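ParB domain protein nuclease (Sulfolobus solfataricus, PDB 5K5D) probably acts in archaeal DNA segregation through a ParB-N domain, perhaps as a nuclease. Local coordinates at residues E21-E24 with F25-M28; L107-N110 with E111-L115. The protein carries 4 engineered substitutions. All coordinates share one frame; numbering follows the deposited sequence.

Contact 1. Residues E21-E24 with F25-M28. Engineered in segment 25-28: Met28 (natural residue Leu).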
loop_
_atom_site.group_PDB
_atom_site.type_symbol
_atom_site.label_atom_id
_atom_site.label_comp_id
_atom_site.label_asym_id
_atom_site.label_seq_id
_atom_site.Cartn_x
_atom_site.Cartn_y
_atom_site.Cartn_z
ATOM N N GLU B 21 20.148 7.101 3.039
ATOM C CA GLU B 21 18.705 6.934 3.106
ATOM C C GLU B 21 17.980 7.666 1.983
ATOM O O GLU B 21 18.404 8.732 1.542
ATOM C CB GLU B 21 18.166 7.362 4.472
ATOM C CG GLU B 21 18.177 8.854 4.723
ATOM C CD GLU B 21 17.497 9.216 6.027
ATOM O OE1 GLU B 21 17.653 8.457 7.010
ATOM O OE2 GLU B 21 16.796 10.249 6.064
ATOM N N ASP B 22 16.891 7.063 1.518
ATOM C CA ASP B 22 16.055 7.640 0.480
ATOM C C ASP B 22 14.728 7.995 1.126
ATOM O O ASP B 22 14.023 7.120 1.634
ATOM C CB ASP B 22 15.839 6.629 -0.645
ATOM C CG ASP B 22 15.024 7.192 -1.788
ATOM O OD1 ASP B 22 15.609 7.485 -2.850
ATOM O OD2 ASP B 22 13.797 7.342 -1.622
ATOM N N ASP B 23 14.386 9.276 1.120
ATOM C CA ASP B 23 13.240 9.736 1.893
ATOM C C ASP B 23 11.926 9.097 1.454
ATOM O O ASP B 23 10.991 8.985 2.246
ATOM C CB ASP B 23 13.140 11.258 1.873
ATOM C CG ASP B 23 12.951 11.835 3.256
ATOM O OD1 ASP B 23 11.787 12.049 3.661
ATOM O OD2 ASP B 23 13.971 12.052 3.949
ATOM N N GLU B 24 11.860 8.664 0.200
ATOM C CA GLU B 24 10.664 7.992 -0.282
ATOM C C GLU B 24 10.566 6.598 0.318
ATOM O O GLU B 24 9.522 6.213 0.838
ATOM C CB GLU B 24 10.649 7.902 -1.808
ATOM C CG GLU B 24 9.294 7.489 -2.362
ATOM C CD GLU B 24 9.398 6.668 -3.629
ATOM O OE1 GLU B 24 10.284 5.792 -3.697
ATOM O OE2 GLU B 24 8.595 6.897 -4.558
ATOM N N PHE B 25 11.654 5.840 0.238
ATOM C CA PHE B 25 11.671 4.493 0.795
ATOM C C PHE B 25 11.483 4.567 2.297
ATOM O O PHE B 25 10.885 3.680 2.908
ATOM C CB PHE B 25 12.984 3.787 0.466
ATOM C CG PHE B 25 13.255 3.673 -1.005
ATOM C CD1 PHE B 25 14.555 3.593 -1.484
ATOM C CD2 PHE B 25 12.208 3.651 -1.915
ATOM C CE1 PHE B 25 14.805 3.492 -2.841
ATOM C CE2 PHE B 25 12.451 3.550 -3.274
ATOM C CZ PHE B 25 13.750 3.471 -3.738
ATOM N N LYS B 26 11.990 5.645 2.881
ATOM C CA LYS B 26 11.918 5.856 4.321
ATOM C C LYS B 26 10.478 5.949 4.805
ATOM O O LYS B 26 10.181 5.620 5.952
ATOM C CB LYS B 26 12.672 7.126 4.706
ATOM C CG LYS B 26 12.602 7.474 6.182
ATOM C CD LYS B 26 13.413 8.727 6.473
ATOM C CE LYS B 26 13.530 8.980 7.965
ATOM N NZ LYS B 26 14.386 10.165 8.251
ATOM N N THR B 27 9.583 6.384 3.925
ATOM C CA THR B 27 8.196 6.601 4.306
ATOM C C THR B 27 7.219 5.695 3.570
ATOM O O THR B 27 6.010 5.870 3.685
ATOM C CB THR B 27 7.778 8.065 4.079
ATOM O OG1 THR B 27 7.801 8.360 2.676
ATOM C CG2 THR B 27 8.721 9.006 4.825
HETATM N N MSE B 28 7.740 4.726 2.823
HETATM C CA MSE B 28 6.896 3.777 2.096
HETATM C C MSE B 28 5.951 3.015 3.018
HETATM O O MSE B 28 4.739 2.971 2.787
HETATM C CB MSE B 28 7.746 2.777 1.309
HETATM C CG MSE B 28 8.177 3.264 -0.065
HETATM SE SE MSE B 28 6.660 3.741 -1.201
HETATM C CE MSE B 28 5.535 2.193 -0.867
#
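Asp22 lies over Phe25 with its carboxylate plane tilted 25° from the ring, stacked and offset toward the rim; the two side chains come closest at CB of Asp22 and CD1 of Phe25, 3.4 Å. The same carboxylate caps the short helix that follows. Its OD2 takes the backbone N of Phe25 at 3.2 Å and the backbone N of Glu24 at 3.0 Å, both on the anti side and from opposite faces of the carboxylate plane, so two N-H groups grip one oxygen. CG of Asp22 stands anti to the backbone N (chi1 -178°), which turns the group forward over the first turn. The backbone bond from Lys26 N to Asp22 O, 2.8 Å, closes the turn. The Glu24 side chain bends at chi2 and brings OE1 to 3.1 Å from CE2 of Phe25; OE1 also pairs with Arg90, which bridges to Asp22 OD1, while OE2 pairs with Arg122 and accepts from Tyr94. This Asp22-Phe25-Glu24 side is the tightly packed part, with the Phe25 ring buried against helix 90-99. The solvent side is looser. There the extended Lys26 chain crosses to exposed Glu21 in a salt bridge, NZ of Lys26 to OE2 of Glu21 3.3 Å, while exposed Thr27 OG1 donates to Asp23 O. The arrangement is an aspartate N-cap on a single weakly bonded helical turn within the ParB-like N-terminal region.

Contact 2. Residues L107-N110 with E111-L115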
loop_
_atom_site.group_PDB
_atom_site.type_symbol
_atom_site.label_atom_id
_atom_site.label_comp_id
_atom_site.label_asym_id
_atom_site.label_seq_id
_atom_site.Cartn_x
_atom_site.Cartn_y
_atom_site.Cartn_z
ATOM N N LEU B 107 2.081 -5.766 10.770
ATOM C CA LEU B 107 1.211 -4.846 10.039
ATOM C C LEU B 107 -0.218 -5.382 9.921
ATOM O O LEU B 107 -0.434 -6.486 9.419
ATOM C CB LEU B 107 1.782 -4.560 8.646
ATOM C CG LEU B 107 2.922 -3.545 8.520
ATOM C CD1 LEU B 107 3.992 -3.776 9.574
ATOM C CD2 LEU B 107 3.524 -3.593 7.119
ATOM N N ASP B 108 -1.191 -4.598 10.380
ATOM C CA ASP B 108 -2.591 -4.996 10.251
ATOM C C ASP B 108 -3.027 -5.009 8.786
ATOM O O ASP B 108 -2.275 -4.588 7.907
ATOM C CB ASP B 108 -3.490 -4.068 11.070
ATOM C CG ASP B 108 -3.995 -2.887 10.265
ATOM O OD1 ASP B 108 -3.786 -2.876 9.033
ATOM O OD2 ASP B 108 -4.599 -1.973 10.864
ATOM N N LYS B 109 -4.232 -5.503 8.523
ATOM C CA LYS B 109 -4.703 -5.678 7.151
ATOM C C LYS B 109 -4.784 -4.348 6.396
ATOM O O LYS B 109 -4.554 -4.297 5.188
ATOM C CB LYS B 109 -6.061 -6.393 7.140
ATOM C CG LYS B 109 -6.481 -6.955 5.786
ATOM C CD LYS B 109 -7.760 -7.774 5.909
ATOM C CE LYS B 109 -8.155 -8.408 4.584
ATOM N NZ LYS B 109 -8.260 -7.395 3.502
ATOM N N ASN B 110 -5.097 -3.277 7.120
ATOM C CA ASN B 110 -5.280 -1.957 6.520
ATOM C C ASN B 110 -3.973 -1.231 6.221
ATOM O O ASN B 110 -3.908 -0.386 5.329
ATOM C CB ASN B 110 -6.166 -1.083 7.409
ATOM C CG ASN B 110 -7.614 -1.532 7.409
ATOM O OD1 ASN B 110 -7.979 -2.486 8.095
ATOM N ND2 ASN B 110 -8.449 -0.845 6.635
ATOM N N GLU B 111 -2.935 -1.558 6.978
ATOM C CA GLU B 111 -1.639 -0.929 6.796
ATOM C C GLU B 111 -0.910 -1.559 5.616
ATOM O O GLU B 111 -0.164 -0.885 4.906
ATOM C CB GLU B 111 -0.801 -1.050 8.072
ATOM C CG GLU B 111 -1.347 -0.249 9.236
ATOM C CD GLU B 111 -0.780 -0.688 10.575
ATOM O OE1 GLU B 111 -0.845 0.105 11.541
ATOM O OE2 GLU B 111 -0.275 -1.826 10.664
ATOM N N ARG B 112 -1.129 -2.853 5.405
ATOM C CA ARG B 112 -0.503 -3.542 4.282
ATOM C C ARG B 112 -1.210 -3.199 2.972
ATOM O O ARG B 112 -0.579 -3.121 1.920
ATOM C CB ARG B 112 -0.486 -5.055 4.500
ATOM C CG ARG B 112 -1.841 -5.717 4.413
ATOM C CD ARG B 112 -1.699 -7.231 4.408
ATOM N NE ARG B 112 -0.935 -7.711 5.556
ATOM C CZ ARG B 112 -0.642 -8.987 5.773
ATOM N NH1 ARG B 112 -1.050 -9.916 4.917
ATOM N NH2 ARG B 112 0.058 -9.336 6.844
ATOM N N LEU B 113 -2.521 -2.998 3.048
ATOM C CA LEU B 113 -3.299 -2.566 1.895
ATOM C C LEU B 113 -2.834 -1.188 1.434
ATOM O O LEU B 113 -2.713 -0.929 0.240
ATOM C CB LEU B 113 -4.786 -2.529 2.245
ATOM C CG LEU B 113 -5.597 -3.795 1.972
ATOM C CD1 LEU B 113 -6.948 -3.755 2.685
ATOM C CD2 LEU B 113 -5.774 -3.989 0.473
ATOM N N ALA B 114 -2.577 -0.307 2.391
ATOM C CA ALA B 114 -2.091 1.030 2.086
ATOM C C ALA B 114 -0.713 0.958 1.443
ATOM O O ALA B 114 -0.407 1.727 0.533
ATOM C CB ALA B 114 -2.057 1.893 3.346
ATOM N N LEU B 115 0.113 0.032 1.916
ATOM C CA LEU B 115 1.420 -0.191 1.312
ATOM C C LEU B 115 1.246 -0.781 -0.082
ATOM O O LEU B 115 1.910 -0.370 -1.032
ATOM C CB LEU B 115 2.265 -1.128 2.178
ATOM C CG LEU B 115 3.590 -1.626 1.590
ATOM C CD1 LEU B 115 4.520 -0.475 1.242
ATOM C CD2 LEU B 115 4.271 -2.583 2.559
#
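Glu111 reaches back across the first turn of helix 109-128 to Asp108, and its side chain can be followed outward from the backbone. Glu111 CB lies beside the Asp108 carboxylate. Glu111 CG stands anti to the carbonyl carbon and beside the backbone N (chi1 -67°), a rotation that directs the extended chain back toward Asp108, and packs on its carboxylate. Glu111 CD lies 3.9 Å from Asp108 CG, the two carboxylates stacked with planes 24° apart. At the tip, Glu111 OE2 accepts from Asp108 N at 2.9 Å, the donor standing 38° out of the carboxylate plane, and also comes 3.4 Å from Leu107 CA. Glu111 OE1 turns to Lys215 in a long, weak ion pair. In return Asp108 OD1 accepts from Glu111 N, although the position of that oxygen is less certain. Side chain to backbone in both directions, this is a capping box. With an alanine in place of Glu111, Asp108 N would probably lose its carboxylate acceptor and half of the capping box would be gone. Beyond the box, Arg112 N bonds to Asp108 O, Leu113 N to Lys109 O and Ala114 N to Asn110 O, the regular i to i+4 pattern. Lys109 and Leu113 run side by side, and Lys109 NZ pairs with Asp191. Two carboxylates stacked this closely would probably disfavour each other's charge; Lys215, salt-bridged to Asp108 OD2, is likely to offset part of it.

Overall arrangement
Both contacts are partly buried helix starts capped by an aspartate, but they differ in how the cap is completed. In contact 1 one carboxylate oxygen serves two backbone N-H groups of a single short turn, whereas contact 2 has a reciprocal box opening the long helix 109-128. Contact 1 lies farther out, its centre about 14 Å from the chain centre against about 6 Å, and half of its eight touching residues are exposed; contact 2 has one exposed residue of eight. Their centres are about 17 Å apart, yet they meet through nonpolar packing: CE of Met28, an engineered selenomethionine, is 3.5 Å from CD1 of Leu115. Arg90 pairs with Asp22 and Glu24 in the first; Lys215 pairs with Asp108, and only weakly with Glu111, in the second.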